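Local coordinates for CutA1 (Shewanella, PDB 3AHP), which belongs to the CutA1 divalent-ion tolerance family, probably binds divalent metal ions, and is a notably stable, trimeric protein of a psychrotrophic bacterium, at the interface of chains A and B. Residues are numbered along the deposited sequence; one frame, centred on the assembly and turned at random. Chains: chain A/B, CutA1.

Contact 1: the interface of chains A and B. Residues chain A 12, 41-43, 58, 85; chain B 35-38.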
ATOM      1  N   THR A  12      -5.592   9.197   4.753  1.00 32.31           N
ATOM      2  CA  THR A  12      -5.439   9.118   6.185  1.00 33.64           C
ATOM      3  C   THR A  12      -6.525   9.966   6.833  1.00 33.41           C
ATOM      4  O   THR A  12      -6.824  11.040   6.356  1.00 33.83           O
ATOM      5  CB  THR A  12      -4.020   9.591   6.555  1.00 34.54           C
ATOM      6  OG1 THR A  12      -3.121   8.471   6.504  1.00 36.22           O
ATOM      7  CG2 THR A  12      -3.982  10.209   7.902  1.00 34.43           C
ATOM      8  N   VAL A  41      -1.806   4.139  12.919  1.00 22.43           N
ATOM      9  CA  VAL A  41      -0.679   4.280  12.072  1.00 23.72           C
ATOM     10  C   VAL A  41      -0.046   5.564  12.579  1.00 25.27           C
ATOM     11  O   VAL A  41      -0.741   6.458  13.046  1.00 23.98           O
ATOM     12  CB  VAL A  41      -1.169   4.405  10.625  1.00 23.49           C
ATOM     13  CG1 VAL A  41      -0.813   5.742  10.042  1.00 25.17           C
ATOM     14  CG2 VAL A  41      -0.690   3.244   9.789  1.00 17.98           C
ATOM     15  N   GLU A  42       1.270   5.572  12.680  1.00 28.65           N
ATOM     16  CA  GLU A  42       1.971   6.760  13.128  1.00 31.68           C
ATOM     17  C   GLU A  42       2.518   7.533  11.919  1.00 31.35           C
ATOM     18  O   GLU A  42       3.234   6.988  11.082  1.00 32.19           O
ATOM     19  CB  GLU A  42       3.063   6.360  14.106  1.00 33.04           C
ATOM     20  CG  GLU A  42       3.772   7.528  14.756  1.00 46.41           C
ATOM     21  CD  GLU A  42       3.600   7.557  16.261  1.00 56.87           C
ATOM     22  OE1 GLU A  42       2.455   7.793  16.718  1.00 60.47           O
ATOM     23  OE2 GLU A  42       4.618   7.398  16.974  1.00 55.87           O
ATOM     24  N   SER A  43       2.015   8.740  11.720  1.00 32.43           N
ATOM     25  CA  SER A  43       2.538   9.600  10.672  1.00 33.57           C
ATOM     26  C   SER A  43       3.572  10.560  11.237  1.00 33.69           C
ATOM     27  O   SER A  43       3.350  11.183  12.265  1.00 32.87           O
ATOM     28  CB  SER A  43       1.404  10.373   9.990  1.00 33.59           C
ATOM     29  OG  SER A  43       0.525   9.486   9.307  1.00 36.72           O
ATOM     30  N   PRO A  58      -5.522   4.734   8.403  1.00 30.20           N
ATOM     31  CA  PRO A  58      -5.210   4.774   7.011  1.00 28.37           C
ATOM     32  C   PRO A  58      -6.358   4.210   6.232  1.00 27.82           C
ATOM     33  O   PRO A  58      -7.093   3.388   6.680  1.00 26.04           O
ATOM     34  CB  PRO A  58      -3.982   3.909   6.942  1.00 27.28           C
ATOM     35  CG  PRO A  58      -4.145   3.015   7.936  1.00 29.05           C
ATOM     36  CD  PRO A  58      -4.757   3.680   9.054  1.00 28.90           C
ATOM     37  N   GLU A  85      -3.619  13.944   3.454  1.00 28.42           N
ATOM     38  CA  GLU A  85      -2.876  13.051   2.584  1.00 27.57           C
ATOM     39  C   GLU A  85      -3.850  12.308   1.678  1.00 26.22           C
ATOM     40  O   GLU A  85      -4.880  11.791   2.120  1.00 26.28           O
ATOM     41  CB  GLU A  85      -2.007  12.092   3.401  1.00 28.55           C
ATOM     42  CG  GLU A  85      -1.479  10.867   2.667  1.00 32.51           C
ATOM     43  CD  GLU A  85      -0.721   9.906   3.599  1.00 40.56           C
ATOM     44  OE1 GLU A  85      -0.224  10.357   4.660  1.00 40.42           O
ATOM     45  OE2 GLU A  85      -0.599   8.709   3.257  1.00 41.91           O
TER
ATOM     46  N   VAL B  35       6.271  10.288   6.633  1.00 24.51           N
ATOM     47  CA  VAL B  35       6.531   8.872   6.782  1.00 23.20           C
ATOM     48  C   VAL B  35       5.534   8.221   7.730  1.00 22.95           C
ATOM     49  O   VAL B  35       5.289   8.703   8.836  1.00 23.34           O
ATOM     50  CB  VAL B  35       7.982   8.594   7.272  1.00 23.58           C
ATOM     51  CG1 VAL B  35       8.163   7.118   7.581  1.00 20.97           C
ATOM     52  CG2 VAL B  35       8.991   9.042   6.240  1.00 17.85           C
ATOM     53  N   GLN B  36       5.023   7.070   7.318  1.00 23.44           N
ATOM     54  CA  GLN B  36       3.967   6.382   8.051  1.00 22.80           C
ATOM     55  C   GLN B  36       4.509   5.061   8.563  1.00 21.41           C
ATOM     56  O   GLN B  36       5.077   4.279   7.810  1.00 20.47           O
ATOM     57  CB  GLN B  36       2.776   6.150   7.116  1.00 24.27           C
ATOM     58  CG  GLN B  36       1.525   5.555   7.749  1.00 25.47           C
ATOM     59  CD  GLN B  36       0.453   5.215   6.704  1.00 28.11           C
ATOM     60  OE1 GLN B  36      -0.112   6.103   6.065  1.00 25.48           O
ATOM     61  NE2 GLN B  36       0.229   3.921   6.483  1.00 30.76           N
ATOM     62  N   ILE B  37       4.407   4.863   9.866  1.00 21.24           N
ATOM     63  CA  ILE B  37       4.777   3.610  10.479  1.00 20.88           C
ATOM     64  C   ILE B  37       3.524   2.912  10.948  1.00 21.27           C
ATOM     65  O   ILE B  37       2.845   3.393  11.853  1.00 21.75           O
ATOM     66  CB  ILE B  37       5.659   3.835  11.719  1.00 22.36           C
ATOM     67  CG1 ILE B  37       6.889   4.689  11.382  1.00 19.31           C
ATOM     68  CG2 ILE B  37       6.009   2.498  12.382  1.00 18.53           C
ATOM     69  CD1 ILE B  37       7.662   5.173  12.632  1.00 21.60           C
ATOM     70  N   GLY B  38       3.220   1.770  10.344  1.00 21.60           N
ATOM     71  CA  GLY B  38       2.085   0.961  10.777  1.00 20.75           C
ATOM     72  C   GLY B  38       2.395   0.086  11.977  1.00 21.63           C
ATOM     73  O   GLY B  38       3.553  -0.088  12.367  1.00 23.04           O
TER
HETATM   74  O   HOH W   1      -2.075   6.364   3.715  1.00 33.02           O

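Contact 2: the interface of chains A and B. Residues chain A 10, 87-89; chain B 8, 62, 90-91, 93, 98-99.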
ATOM      1  N   PHE A  10      -4.515   6.065  -1.529  1.00 24.14           N
ATOM      2  CA  PHE A  10      -4.145   6.038  -0.121  1.00 25.77           C
ATOM      3  C   PHE A  10      -4.513   7.352   0.569  1.00 27.01           C
ATOM      4  O   PHE A  10      -4.306   8.449   0.040  1.00 26.96           O
ATOM      5  CB  PHE A  10      -2.641   5.732   0.067  1.00 26.00           C
ATOM      6  CG  PHE A  10      -2.224   4.370  -0.433  1.00 26.76           C
ATOM      7  CD1 PHE A  10      -1.898   4.171  -1.775  1.00 28.40           C
ATOM      8  CD2 PHE A  10      -2.206   3.276   0.424  1.00 26.15           C
ATOM      9  CE1 PHE A  10      -1.544   2.919  -2.242  1.00 26.31           C
ATOM     10  CE2 PHE A  10      -1.820   2.023  -0.026  1.00 24.75           C
ATOM     11  CZ  PHE A  10      -1.479   1.848  -1.357  1.00 28.00           C
ATOM     12  N   ILE A  87      -3.355  10.302  -2.147  1.00 23.71           N
ATOM     13  CA  ILE A  87      -2.488  10.006  -3.278  1.00 24.71           C
ATOM     14  C   ILE A  87      -3.010   8.853  -4.129  1.00 24.71           C
ATOM     15  O   ILE A  87      -3.624   7.918  -3.627  1.00 25.17           O
ATOM     16  CB  ILE A  87      -1.020   9.763  -2.855  1.00 24.90           C
ATOM     17  CG1 ILE A  87      -0.931   8.584  -1.899  1.00 23.53           C
ATOM     18  CG2 ILE A  87      -0.434  11.006  -2.201  1.00 23.31           C
ATOM     19  CD1 ILE A  87       0.460   8.019  -1.776  1.00 27.55           C
ATOM     20  N   ALA A  88      -2.822   8.966  -5.435  1.00 24.79           N
ATOM     21  CA  ALA A  88      -3.276   7.937  -6.346  1.00 25.33           C
ATOM     22  C   ALA A  88      -2.144   7.038  -6.841  1.00 24.57           C
ATOM     23  O   ALA A  88      -1.098   7.504  -7.270  1.00 22.51           O
ATOM     24  CB  ALA A  88      -4.011   8.568  -7.523  1.00 26.81           C
ATOM     25  N   THR A  89      -2.450   5.754  -6.895  1.00 26.03           N
ATOM     26  CA  THR A  89      -1.561   4.731  -7.409  1.00 28.24           C
ATOM     27  C   THR A  89      -2.272   3.889  -8.501  1.00 28.65           C
ATOM     28  O   THR A  89      -3.481   3.609  -8.405  1.00 28.69           O
ATOM     29  CB  THR A  89      -1.098   3.857  -6.242  1.00 28.29           C
ATOM     30  OG1 THR A  89       0.194   4.299  -5.813  1.00 35.56           O
ATOM     31  CG2 THR A  89      -1.046   2.401  -6.613  1.00 30.72           C
TER
ATOM     32  N   LEU B   8       5.608   6.659  -3.960  1.00 23.23           N
ATOM     33  CA  LEU B   8       5.304   5.974  -2.715  1.00 21.98           C
ATOM     34  C   LEU B   8       6.254   4.799  -2.511  1.00 20.28           C
ATOM     35  O   LEU B   8       6.323   3.898  -3.331  1.00 19.95           O
ATOM     36  CB  LEU B   8       3.856   5.490  -2.749  1.00 23.42           C
ATOM     37  CG  LEU B   8       3.239   4.899  -1.486  1.00 22.80           C
ATOM     38  CD1 LEU B   8       3.336   5.883  -0.362  1.00 21.67           C
ATOM     39  CD2 LEU B   8       1.791   4.464  -1.749  1.00 22.44           C
ATOM     40  N   LYS B  62       6.562   9.032   1.574  1.00 21.27           N
ATOM     41  CA  LYS B  62       6.104   9.829   0.460  1.00 22.90           C
ATOM     42  C   LYS B  62       7.102  10.914   0.145  1.00 23.14           C
ATOM     43  O   LYS B  62       7.533  11.654   1.037  1.00 23.67           O
ATOM     44  CB  LYS B  62       4.704  10.387   0.713  1.00 23.89           C
ATOM     45  CG  LYS B  62       3.646   9.297   0.842  1.00 25.69           C
ATOM     46  CD  LYS B  62       2.680   9.603   1.965  1.00 35.62           C
ATOM     47  CE  LYS B  62       3.016   8.847   3.235  1.00 38.19           C
ATOM     48  NZ  LYS B  62       2.006   7.764   3.475  1.00 47.40           N
ATOM     49  N   PRO B  90       4.715   4.186  -8.253  1.00 25.03           N
ATOM     50  CA  PRO B  90       4.544   5.553  -8.746  1.00 24.62           C
ATOM     51  C   PRO B  90       3.260   6.198  -8.230  1.00 25.79           C
ATOM     52  O   PRO B  90       2.205   5.552  -8.203  1.00 24.46           O
ATOM     53  CB  PRO B  90       4.448   5.353 -10.251  1.00 25.65           C
ATOM     54  CG  PRO B  90       3.775   4.017 -10.380  1.00 24.79           C
ATOM     55  CD  PRO B  90       4.305   3.183  -9.251  1.00 24.36           C
ATOM     56  N   ILE B  91       3.363   7.440  -7.768  1.00 26.22           N
ATOM     57  CA  ILE B  91       2.185   8.257  -7.536  1.00 26.48           C
ATOM     58  C   ILE B  91       1.826   8.959  -8.836  1.00 26.87           C
ATOM     59  O   ILE B  91       2.628   9.720  -9.360  1.00 27.12           O
ATOM     60  CB  ILE B  91       2.440   9.324  -6.470  1.00 26.27           C
ATOM     61  CG1 ILE B  91       2.502   8.693  -5.079  1.00 26.11           C
ATOM     62  CG2 ILE B  91       1.347  10.377  -6.522  1.00 28.19           C
ATOM     63  CD1 ILE B  91       3.002   9.633  -3.994  1.00 22.03           C
ATOM     64  N   GLY B  93      -1.207  10.688  -9.134  1.00 27.98           N
ATOM     65  CA  GLY B  93      -2.300  11.602  -8.861  1.00 26.54           C
ATOM     66  C   GLY B  93      -2.436  11.884  -7.388  1.00 26.97           C
ATOM     67  O   GLY B  93      -1.874  11.173  -6.555  1.00 28.62           O
ATOM     68  N   TYR B  98      -1.541  18.816  -1.514  1.00 37.65           N
ATOM     69  CA  TYR B  98      -0.708  17.836  -0.856  1.00 37.27           C
ATOM     70  C   TYR B  98       0.531  17.502  -1.629  1.00 37.20           C
ATOM     71  O   TYR B  98       1.566  17.358  -1.081  1.00 38.08           O
ATOM     72  CB  TYR B  98      -1.469  16.566  -0.530  1.00 36.54           C
ATOM     73  CG  TYR B  98      -0.677  15.588   0.293  1.00 34.05           C
ATOM     74  CD1 TYR B  98      -0.184  14.463  -0.244  1.00 31.11           C
ATOM     75  CD2 TYR B  98      -0.440  15.808   1.603  1.00 33.40           C
ATOM     76  CE1 TYR B  98       0.532  13.608   0.493  1.00 36.03           C
ATOM     77  CE2 TYR B  98       0.245  14.955   2.331  1.00 34.05           C
ATOM     78  CZ  TYR B  98       0.746  13.856   1.782  1.00 33.04           C
ATOM     79  OH  TYR B  98       1.444  12.987   2.534  1.00 29.63           O
ATOM     80  N   LEU B  99       0.430  17.418  -2.927  1.00 20.00           N
ATOM     81  CA  LEU B  99       1.554  17.054  -3.700  1.00 20.00           C
ATOM     82  C   LEU B  99       2.541  18.176  -3.790  1.00 20.00           C
ATOM     83  O   LEU B  99       3.724  17.972  -3.733  1.00 36.24           O
ATOM     84  CB  LEU B  99       1.103  16.587  -5.067  1.00 20.00           C
ATOM     85  CG  LEU B  99       0.055  15.491  -5.199  1.00 20.00           C
ATOM     86  CD1 LEU B  99      -0.218  15.210  -6.615  1.00 20.00           C
ATOM     87  CD2 LEU B  99       0.426  14.242  -4.511  1.00 20.00           C
TER

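Contact 1: the interface of chains A and B
An antiparallel beta-strand pairing joins the subunits where A:Val41, A:Glu42 and A:Ser43, at the start of strand 41-46, run against B:Gly38, B:Ile37 and B:Gln36 of strand 34-38, so that a sheet continues from one chain into the next. A:Glu42 and B:Ile37 face each other and exchange two backbone hydrogen bonds, A:Glu42 N to B:Ile37 O at 2.8 Å and B:Ile37 N to A:Glu42 O at 2.7 Å. Together these bonds hold the two strands in register. B:Gln36 supplies the main side-chain contact. Its CG is anti to the backbone N (chi1 -174°) and the chain stays extended beyond it, which carries the amide past A:Val41, crossing that side chain at about a right angle. The two valine methyl groups meet successive parts of the glutamine: A:Val41 CG1 packs on B:Gln36 CG, and A:Val41 CG2 approaches the amide nitrogen B:Gln36 NE2 at 3.5 Å and also touches B:Gly38 CA. The two methyls thus brace the aliphatic part of B:Gln36 and probably limit rotation of the amide they touch. At the far end, the amide and the carboxylate of A:Glu85 lie in planes 20° apart and are joined through a water. This water sits 2.8 Å from the carboxylate oxygen A:Glu85 OE2. On its other side, the same water is 3.1 Å from the amide oxygen B:Gln36 OE1.

Contact 2: the interface of chains A and B
A:Ile87, on strand 86-91, pushes its side chain into an apolar pocket of chain B formed by B:Leu8, B:Ile91, B:Tyr98 and B:Leu99. Its CB lies near the carbonyl oxygen B:Gly93 O and the methyl B:Ile91 CD1. From there the branches part. CG2 turns to helix 96-105, meeting the ring carbon B:Tyr98 CE1 at 3.9 Å and B:Leu99 CD2 at 4.1 Å. With chi1 at 60°, CG1 sits over the backbone, flanked by N and C, and sends the CD1 tip in a different direction, to B:Ile91 CD1 at 3.7 Å and B:Leu8 CD2 at 3.8 Å. An alanine here would probably leave a gap between B:Ile91 and B:Tyr98 and deprive B:Leu8 of part of its packing. B:Leu8 CD2 also rests over one face of the A:Phe10 ring, 4.0 Å from its centroid and offset toward the rim, in a CH-pi contact. Beside the pocket, the backbone amide A:Ala88 N donates a hydrogen bond to B:Gly93 O at 2.7 Å, tying the two main chains together next to the buried side chain. A weak bond runs from the hydroxyl A:Thr89 OG1 to B:Pro90 O at 3.4 Å. By fitting a branched side chain between sheet and helix of the neighbour, with strand pairing beside it, the site helps lock adjacent subunits of the CutA1 trimer together.

Contact 1 and contact 2 lie about 14 Å apart, measured between the centres of their C-alpha atoms, on the same boundary between chains A and B. Strand 6-13 of chain A contributes to both, through A:Thr12 and A:Phe10, and A:Glu85 of contact 1 comes just before strand 86-91, which carries A:Ile87 into contact 2. Polar strand pairing at the one is thus complemented by hydrophobic packing at the other, so that neighbouring subunits are joined by two unlike kinds of contact. Repeated around the three copies, this combination probably contributes to the stability of the assembly.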